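Local structure of SusD-like protein BACOVA_02651 (Bacteroides ovatus, 5E75) at residues Thr303-Gly308 with Tyr321-Thr326; Ser281-Ile286 with Ala327-Lys332. The protein binds polysaccharide at the cell surface and probably captures xyloglucan there before its transport into the periplasm for degradation. All coordinates share one frame; numbering follows the deposited sequence.

Contact 1 (Thr303-Gly308 with Tyr321-Thr326); sequences TFFTKG and YTYKGT
Three aromatic rings, Phe305, Tyr321 and Tyr323, form the cluster that joins Thr303-Gly308 to Tyr321-Thr326. Phe305 has CG anti to its carbonyl carbon (chi1 -65°), whereas both tyrosines hold CG anti to the backbone N. Tyr321 turns its ring edge toward the face of Phe305, an offset edge-to-face pair with planes at 79° and CE2 of Tyr321 3.7 Å from CE1 of Phe305. Tyr323 is met differently: the Phe305 methylene, not its ring, lies over one face in a CH-pi contact, CB standing 4.0 Å from the ring centroid of Tyr323. Gly325 N sits over the centre of the opposite face, so the phenol ring is sandwiched, while Lys307 N lies in plane at its edge. The backbones meet in one straight hydrogen bond, Gly308 N to Tyr323 O at 2.8 Å, running nearly along the C=O axis. Farther along, the extended Lys307 chain runs beside Thr326, its CG 3.3 Å from Gly325 O, a carbonyl buried here without a polar partner. The phenol hydroxyls are anchored beyond the contact, Tyr321 OH by Glu271 and Tyr323 OH by Ala327 N. Thr303-Gly308 follows on from helix 297-303 and leads into strand 310-311, which pairs antiparallel with strand 321-322; Tyr311, on that partner strand, adds another edge-to-face ring to Phe305.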
loop_
_atom_site.group_PDB
_atom_site.type_symbol
_atom_site.label_atom_id
_atom_site.label_comp_id
_atom_site.label_asym_id
_atom_site.label_seq_id
_atom_site.Cartn_x
_atom_site.Cartn_y
_atom_site.Cartn_z
ATOM N N THR A 303 -7.456 -12.086 -4.187
ATOM C CA THR A 303 -6.316 -11.790 -3.324
ATOM C C THR A 303 -5.443 -13.023 -3.033
ATOM O O THR A 303 -4.200 -12.942 -3.125
ATOM C CB THR A 303 -6.762 -11.098 -2.014
ATOM O OG1 THR A 303 -7.572 -9.963 -2.337
ATOM C CG2 THR A 303 -5.579 -10.623 -1.227
ATOM N N PHE A 304 -6.080 -14.137 -2.676
ATOM C CA PHE A 304 -5.387 -15.401 -2.390
ATOM C C PHE A 304 -6.061 -16.563 -3.092
ATOM O O PHE A 304 -7.280 -16.625 -3.160
ATOM C CB PHE A 304 -5.398 -15.714 -0.881
ATOM C CG PHE A 304 -4.773 -14.647 -0.043
ATOM C CD1 PHE A 304 -3.394 -14.477 -0.018
ATOM C CD2 PHE A 304 -5.571 -13.789 0.702
ATOM C CE1 PHE A 304 -2.821 -13.458 0.739
ATOM C CE2 PHE A 304 -5.013 -12.784 1.463
ATOM C CZ PHE A 304 -3.625 -12.605 1.484
ATOM N N PHE A 305 -5.256 -17.507 -3.566
ATOM C CA PHE A 305 -5.755 -18.810 -4.017
ATOM C C PHE A 305 -6.184 -19.601 -2.782
ATOM O O PHE A 305 -5.465 -19.609 -1.796
ATOM C CB PHE A 305 -4.657 -19.589 -4.729
ATOM C CG PHE A 305 -4.179 -18.964 -6.022
ATOM C CD1 PHE A 305 -4.946 -19.054 -7.179
ATOM C CD2 PHE A 305 -2.937 -18.328 -6.105
ATOM C CE1 PHE A 305 -4.504 -18.515 -8.370
ATOM C CE2 PHE A 305 -2.505 -17.790 -7.305
ATOM C CZ PHE A 305 -3.284 -17.894 -8.432
ATOM N N THR A 306 -7.338 -20.264 -2.817
ATOM C CA THR A 306 -7.677 -21.266 -1.812
ATOM C C THR A 306 -8.282 -22.458 -2.536
ATOM O O THR A 306 -8.719 -22.336 -3.673
ATOM C CB THR A 306 -8.646 -20.748 -0.726
ATOM O OG1 THR A 306 -9.856 -20.274 -1.327
ATOM C CG2 THR A 306 -7.996 -19.627 0.115
ATOM N N LYS A 307 -8.276 -23.611 -1.875
ATOM C CA LYS A 307 -8.583 -24.881 -2.531
ATOM C C LYS A 307 -9.893 -24.859 -3.312
ATOM O O LYS A 307 -10.947 -24.532 -2.768
ATOM C CB LYS A 307 -8.630 -25.989 -1.490
ATOM C CG LYS A 307 -8.699 -27.386 -2.105
ATOM C CD LYS A 307 -8.550 -28.446 -1.036
ATOM C CE LYS A 307 -8.281 -29.803 -1.660
ATOM N NZ LYS A 307 -8.141 -30.850 -0.617
ATOM N N GLY A 308 -9.815 -25.241 -4.580
ATOM C CA GLY A 308 -10.994 -25.330 -5.420
ATOM C C GLY A 308 -11.407 -24.038 -6.106
ATOM O O GLY A 308 -12.315 -24.044 -6.934
ATOM N N TYR A 321 -7.860 -21.892 -14.625
ATOM C CA TYR A 321 -7.033 -22.504 -13.599
ATOM C C TYR A 321 -7.815 -22.738 -12.316
ATOM O O TYR A 321 -8.518 -21.843 -11.824
ATOM C CB TYR A 321 -5.839 -21.593 -13.262
ATOM C CG TYR A 321 -5.008 -22.077 -12.093
ATOM C CD1 TYR A 321 -4.118 -23.121 -12.234
ATOM C CD2 TYR A 321 -5.131 -21.499 -10.844
ATOM C CE1 TYR A 321 -3.375 -23.570 -11.157
ATOM C CE2 TYR A 321 -4.398 -21.930 -9.782
ATOM C CZ TYR A 321 -3.524 -22.969 -9.925
ATOM O OH TYR A 321 -2.798 -23.389 -8.839
ATOM N N THR A 322 -7.675 -23.939 -11.762
ATOM C CA THR A 322 -8.214 -24.265 -10.460
ATOM C C THR A 322 -7.052 -24.549 -9.524
ATOM O O THR A 322 -6.201 -25.384 -9.815
ATOM C CB THR A 322 -9.095 -25.521 -10.525
ATOM O OG1 THR A 322 -10.191 -25.284 -11.412
ATOM C CG2 THR A 322 -9.632 -25.875 -9.163
ATOM N N TYR A 323 -7.016 -23.865 -8.384
ATOM C CA TYR A 323 -6.013 -24.156 -7.373
ATOM C C TYR A 323 -6.390 -25.433 -6.636
ATOM O O TYR A 323 -7.484 -25.536 -6.088
ATOM C CB TYR A 323 -5.895 -22.992 -6.382
ATOM C CG TYR A 323 -4.952 -23.268 -5.234
ATOM C CD1 TYR A 323 -3.583 -23.352 -5.440
ATOM C CD2 TYR A 323 -5.426 -23.431 -3.943
ATOM C CE1 TYR A 323 -2.717 -23.618 -4.380
ATOM C CE2 TYR A 323 -4.575 -23.666 -2.892
ATOM C CZ TYR A 323 -3.222 -23.766 -3.107
ATOM O OH TYR A 323 -2.382 -24.021 -2.056
ATOM N N LYS A 324 -5.473 -26.394 -6.611
ATOM C CA LYS A 324 -5.771 -27.714 -6.040
ATOM C C LYS A 324 -4.919 -28.032 -4.822
ATOM O O LYS A 324 -4.986 -29.143 -4.278
ATOM C CB LYS A 324 -5.593 -28.795 -7.111
ATOM C CG LYS A 324 -6.612 -28.644 -8.221
ATOM C CD LYS A 324 -6.351 -29.586 -9.375
ATOM C CE LYS A 324 -7.372 -29.373 -10.475
ATOM N NZ LYS A 324 -7.222 -30.362 -11.575
ATOM N N GLY A 325 -4.120 -27.071 -4.379
ATOM C CA GLY A 325 -3.373 -27.211 -3.143
ATOM C C GLY A 325 -4.244 -27.001 -1.919
ATOM O O GLY A 325 -5.466 -26.854 -2.032
ATOM N N THR A 326 -3.610 -26.931 -0.757
ATOM C CA THR A 326 -4.325 -26.788 0.511
ATOM C C THR A 326 -3.748 -25.670 1.357
ATOM O O THR A 326 -3.885 -25.665 2.564
ATOM C CB THR A 326 -4.317 -28.099 1.331
ATOM O OG1 THR A 326 -2.979 -28.447 1.684
ATOM C CG2 THR A 326 -4.933 -29.228 0.522
#

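Contact 2 (Ser281-Ile286 with Ala327-Lys332); sequences SYNGSI and ASPIKK
The backbones of Ser281-Ile286 and Ala327-Lys332 come closest at Asn283 and Pro329, CA atoms 4.4 Å apart, and are tied directly by Gly284 N to Ser328 O (2.8 Å, 163° at the hydrogen). Ser328 grips 281-286 through three groups. Its hydroxyl, in the crowded position between backbone N and carbonyl carbon (chi1 48°), donates to an in-plane lone pair of Gly284 O, with Ser328 OG 2.9 Å from that oxygen. Ser328 N donates to Asn283 OD1, also at 2.9 Å, approaching from above the carboxamide plane. Asn283 OD1 also lies against Ala327 CB, 3.3 Å away. An alanine in place of Asn283 would remove the acceptor of Ser328 N and the oxygen lying against Ala327 CB, and would probably weaken the hold of 281-286 on Ser328. Further along, Tyr282 and Ile330 lie side by side, Ile330 CD1 3.6 Å from Tyr282 CB, and a water lies between Tyr282 O and Ile330 N, accepting from the latter. Ser285 OG then N-caps helix 286-291 through Met288 N. The arrangement is that of an irregular loop docked on a short strand: 283-284 pairs antiparallel with strand 51-52, Ser328 bonds directly to Asn283 and Gly284, and the water bridge attaches at Tyr282 just before the strand.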
loop_
_atom_site.group_PDB
_atom_site.type_symbol
_atom_site.label_atom_id
_atom_site.label_comp_id
_atom_site.label_asym_id
_atom_site.label_seq_id
_atom_site.Cartn_x
_atom_site.Cartn_y
_atom_site.Cartn_z
ATOM N N SER A 281 6.991 -18.456 -1.034
ATOM C CA SER A 281 6.437 -19.291 0.024
ATOM C C SER A 281 5.451 -18.511 0.913
ATOM O O SER A 281 5.075 -18.962 1.988
ATOM C CB SER A 281 7.555 -19.902 0.867
ATOM O OG SER A 281 8.349 -18.911 1.479
ATOM N N TYR A 282 5.036 -17.324 0.474
ATOM C CA TYR A 282 4.004 -16.595 1.206
ATOM C C TYR A 282 2.649 -17.291 1.128
ATOM O O TYR A 282 2.248 -17.820 0.086
ATOM C CB TYR A 282 3.830 -15.173 0.661
ATOM C CG TYR A 282 5.018 -14.267 0.863
ATOM C CD1 TYR A 282 5.588 -14.081 2.112
ATOM C CD2 TYR A 282 5.572 -13.598 -0.210
ATOM C CE1 TYR A 282 6.673 -13.237 2.277
ATOM C CE2 TYR A 282 6.662 -12.761 -0.055
ATOM C CZ TYR A 282 7.197 -12.586 1.187
ATOM O OH TYR A 282 8.288 -11.747 1.328
ATOM N N ASN A 283 1.928 -17.253 2.238
ATOM C CA ASN A 283 0.519 -17.631 2.250
ATOM C C ASN A 283 -0.294 -16.606 3.020
ATOM O O ASN A 283 0.163 -16.108 4.054
ATOM C CB ASN A 283 0.326 -18.994 2.916
ATOM C CG ASN A 283 0.865 -20.116 2.090
ATOM O OD1 ASN A 283 0.255 -20.515 1.106
ATOM N ND2 ASN A 283 2.015 -20.644 2.492
ATOM N N GLY A 284 -1.503 -16.312 2.549
ATOM C CA GLY A 284 -2.426 -15.469 3.293
ATOM C C GLY A 284 -2.551 -16.003 4.714
ATOM O O GLY A 284 -2.632 -17.226 4.919
ATOM N N SER A 285 -2.513 -15.119 5.709
ATOM C CA SER A 285 -2.502 -15.560 7.086
ATOM C C SER A 285 -3.864 -16.085 7.491
ATOM O O SER A 285 -4.880 -15.781 6.887
ATOM C CB SER A 285 -2.074 -14.444 8.022
ATOM O OG SER A 285 -3.045 -13.417 8.064
ATOM N N ILE A 286 -3.883 -16.907 8.537
ATOM C CA ILE A 286 -5.142 -17.395 9.071
ATOM C C ILE A 286 -6.040 -16.202 9.442
ATOM O O ILE A 286 -7.212 -16.153 9.065
ATOM C CB ILE A 286 -4.867 -18.304 10.260
ATOM C CG1 ILE A 286 -4.105 -19.559 9.820
ATOM C CG2 ILE A 286 -6.192 -18.707 10.939
ATOM C CD1 ILE A 286 -3.624 -20.451 10.990
ATOM N N ALA A 327 -3.099 -24.725 0.698
ATOM C CA ALA A 327 -2.548 -23.546 1.358
ATOM C C ALA A 327 -3.280 -22.283 0.873
ATOM O O ALA A 327 -4.467 -22.339 0.534
ATOM C CB ALA A 327 -1.066 -23.486 1.126
ATOM N N SER A 328 -2.601 -21.140 0.870
ATOM C CA SER A 328 -3.263 -19.880 0.562
ATOM C C SER A 328 -2.296 -18.923 -0.148
ATOM O O SER A 328 -2.112 -17.780 0.276
ATOM C CB SER A 328 -3.859 -19.266 1.835
ATOM O OG SER A 328 -2.922 -19.258 2.892
ATOM N N PRO A 329 -1.674 -19.374 -1.244
ATOM C CA PRO A 329 -0.690 -18.512 -1.896
ATOM C C PRO A 329 -1.319 -17.253 -2.502
ATOM O O PRO A 329 -2.532 -17.157 -2.732
ATOM C CB PRO A 329 -0.083 -19.430 -2.963
ATOM C CG PRO A 329 -1.129 -20.490 -3.242
ATOM C CD PRO A 329 -1.840 -20.675 -1.933
ATOM N N ILE A 330 -0.457 -16.284 -2.764
ATOM C CA ILE A 330 -0.883 -14.983 -3.244
ATOM C C ILE A 330 -1.465 -15.084 -4.667
ATOM O O ILE A 330 -0.856 -15.679 -5.560
ATOM C CB ILE A 330 0.300 -13.990 -3.211
ATOM C CG1 ILE A 330 0.824 -13.785 -1.779
ATOM C CG2 ILE A 330 -0.091 -12.657 -3.839
ATOM C CD1 ILE A 330 2.173 -13.110 -1.718
ATOM N N LYS A 331 -2.621 -14.456 -4.883
ATOM C CA LYS A 331 -3.165 -14.228 -6.222
ATOM C C LYS A 331 -2.972 -12.786 -6.691
ATOM O O LYS A 331 -2.624 -12.547 -7.844
ATOM C CB LYS A 331 -4.653 -14.600 -6.297
ATOM C CG LYS A 331 -5.365 -14.135 -7.603
ATOM C CD LYS A 331 -4.817 -14.797 -8.857
ATOM C CE LYS A 331 -5.194 -14.021 -10.117
ATOM N NZ LYS A 331 -4.454 -12.737 -10.190
ATOM N N LYS A 332 -3.200 -11.808 -5.823
ATOM C CA LYS A 332 -3.035 -10.414 -6.211
ATOM C C LYS A 332 -1.579 -10.066 -6.448
ATOM O O LYS A 332 -0.760 -10.194 -5.547
ATOM C CB LYS A 332 -3.620 -9.496 -5.154
ATOM C CG LYS A 332 -3.694 -8.050 -5.609
ATOM C CD LYS A 332 -4.341 -7.125 -4.569
ATOM C CE LYS A 332 -5.807 -7.425 -4.321
ATOM N NZ LYS A 332 -6.368 -6.526 -3.247
HETATM O O HOH W 1 2.434 -16.902 -2.536
#

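Overall arrangement
Both contacts belong to the SusD-family part of the chain, their centres about 10 Å apart. The order is 281-286, 303-308, 321-326, 327-332, so contact 1 falls between the two halves of contact 2, and the last two segments are continuous. Helices 286-291 and 297-303 lead from the first segment to the second; the antiparallel pair of 310-311 with 321-322 begins just after the second and ends in the third. Thr303 O is 2.8 Å from Lys331 N, a probable hydrogen bond. Residues 327-332 thus bond to both 281-286 and 303-308, which also touch through Phe304 and Gly284, drawing segments spread over some fifty residues into one compact patch of the protein.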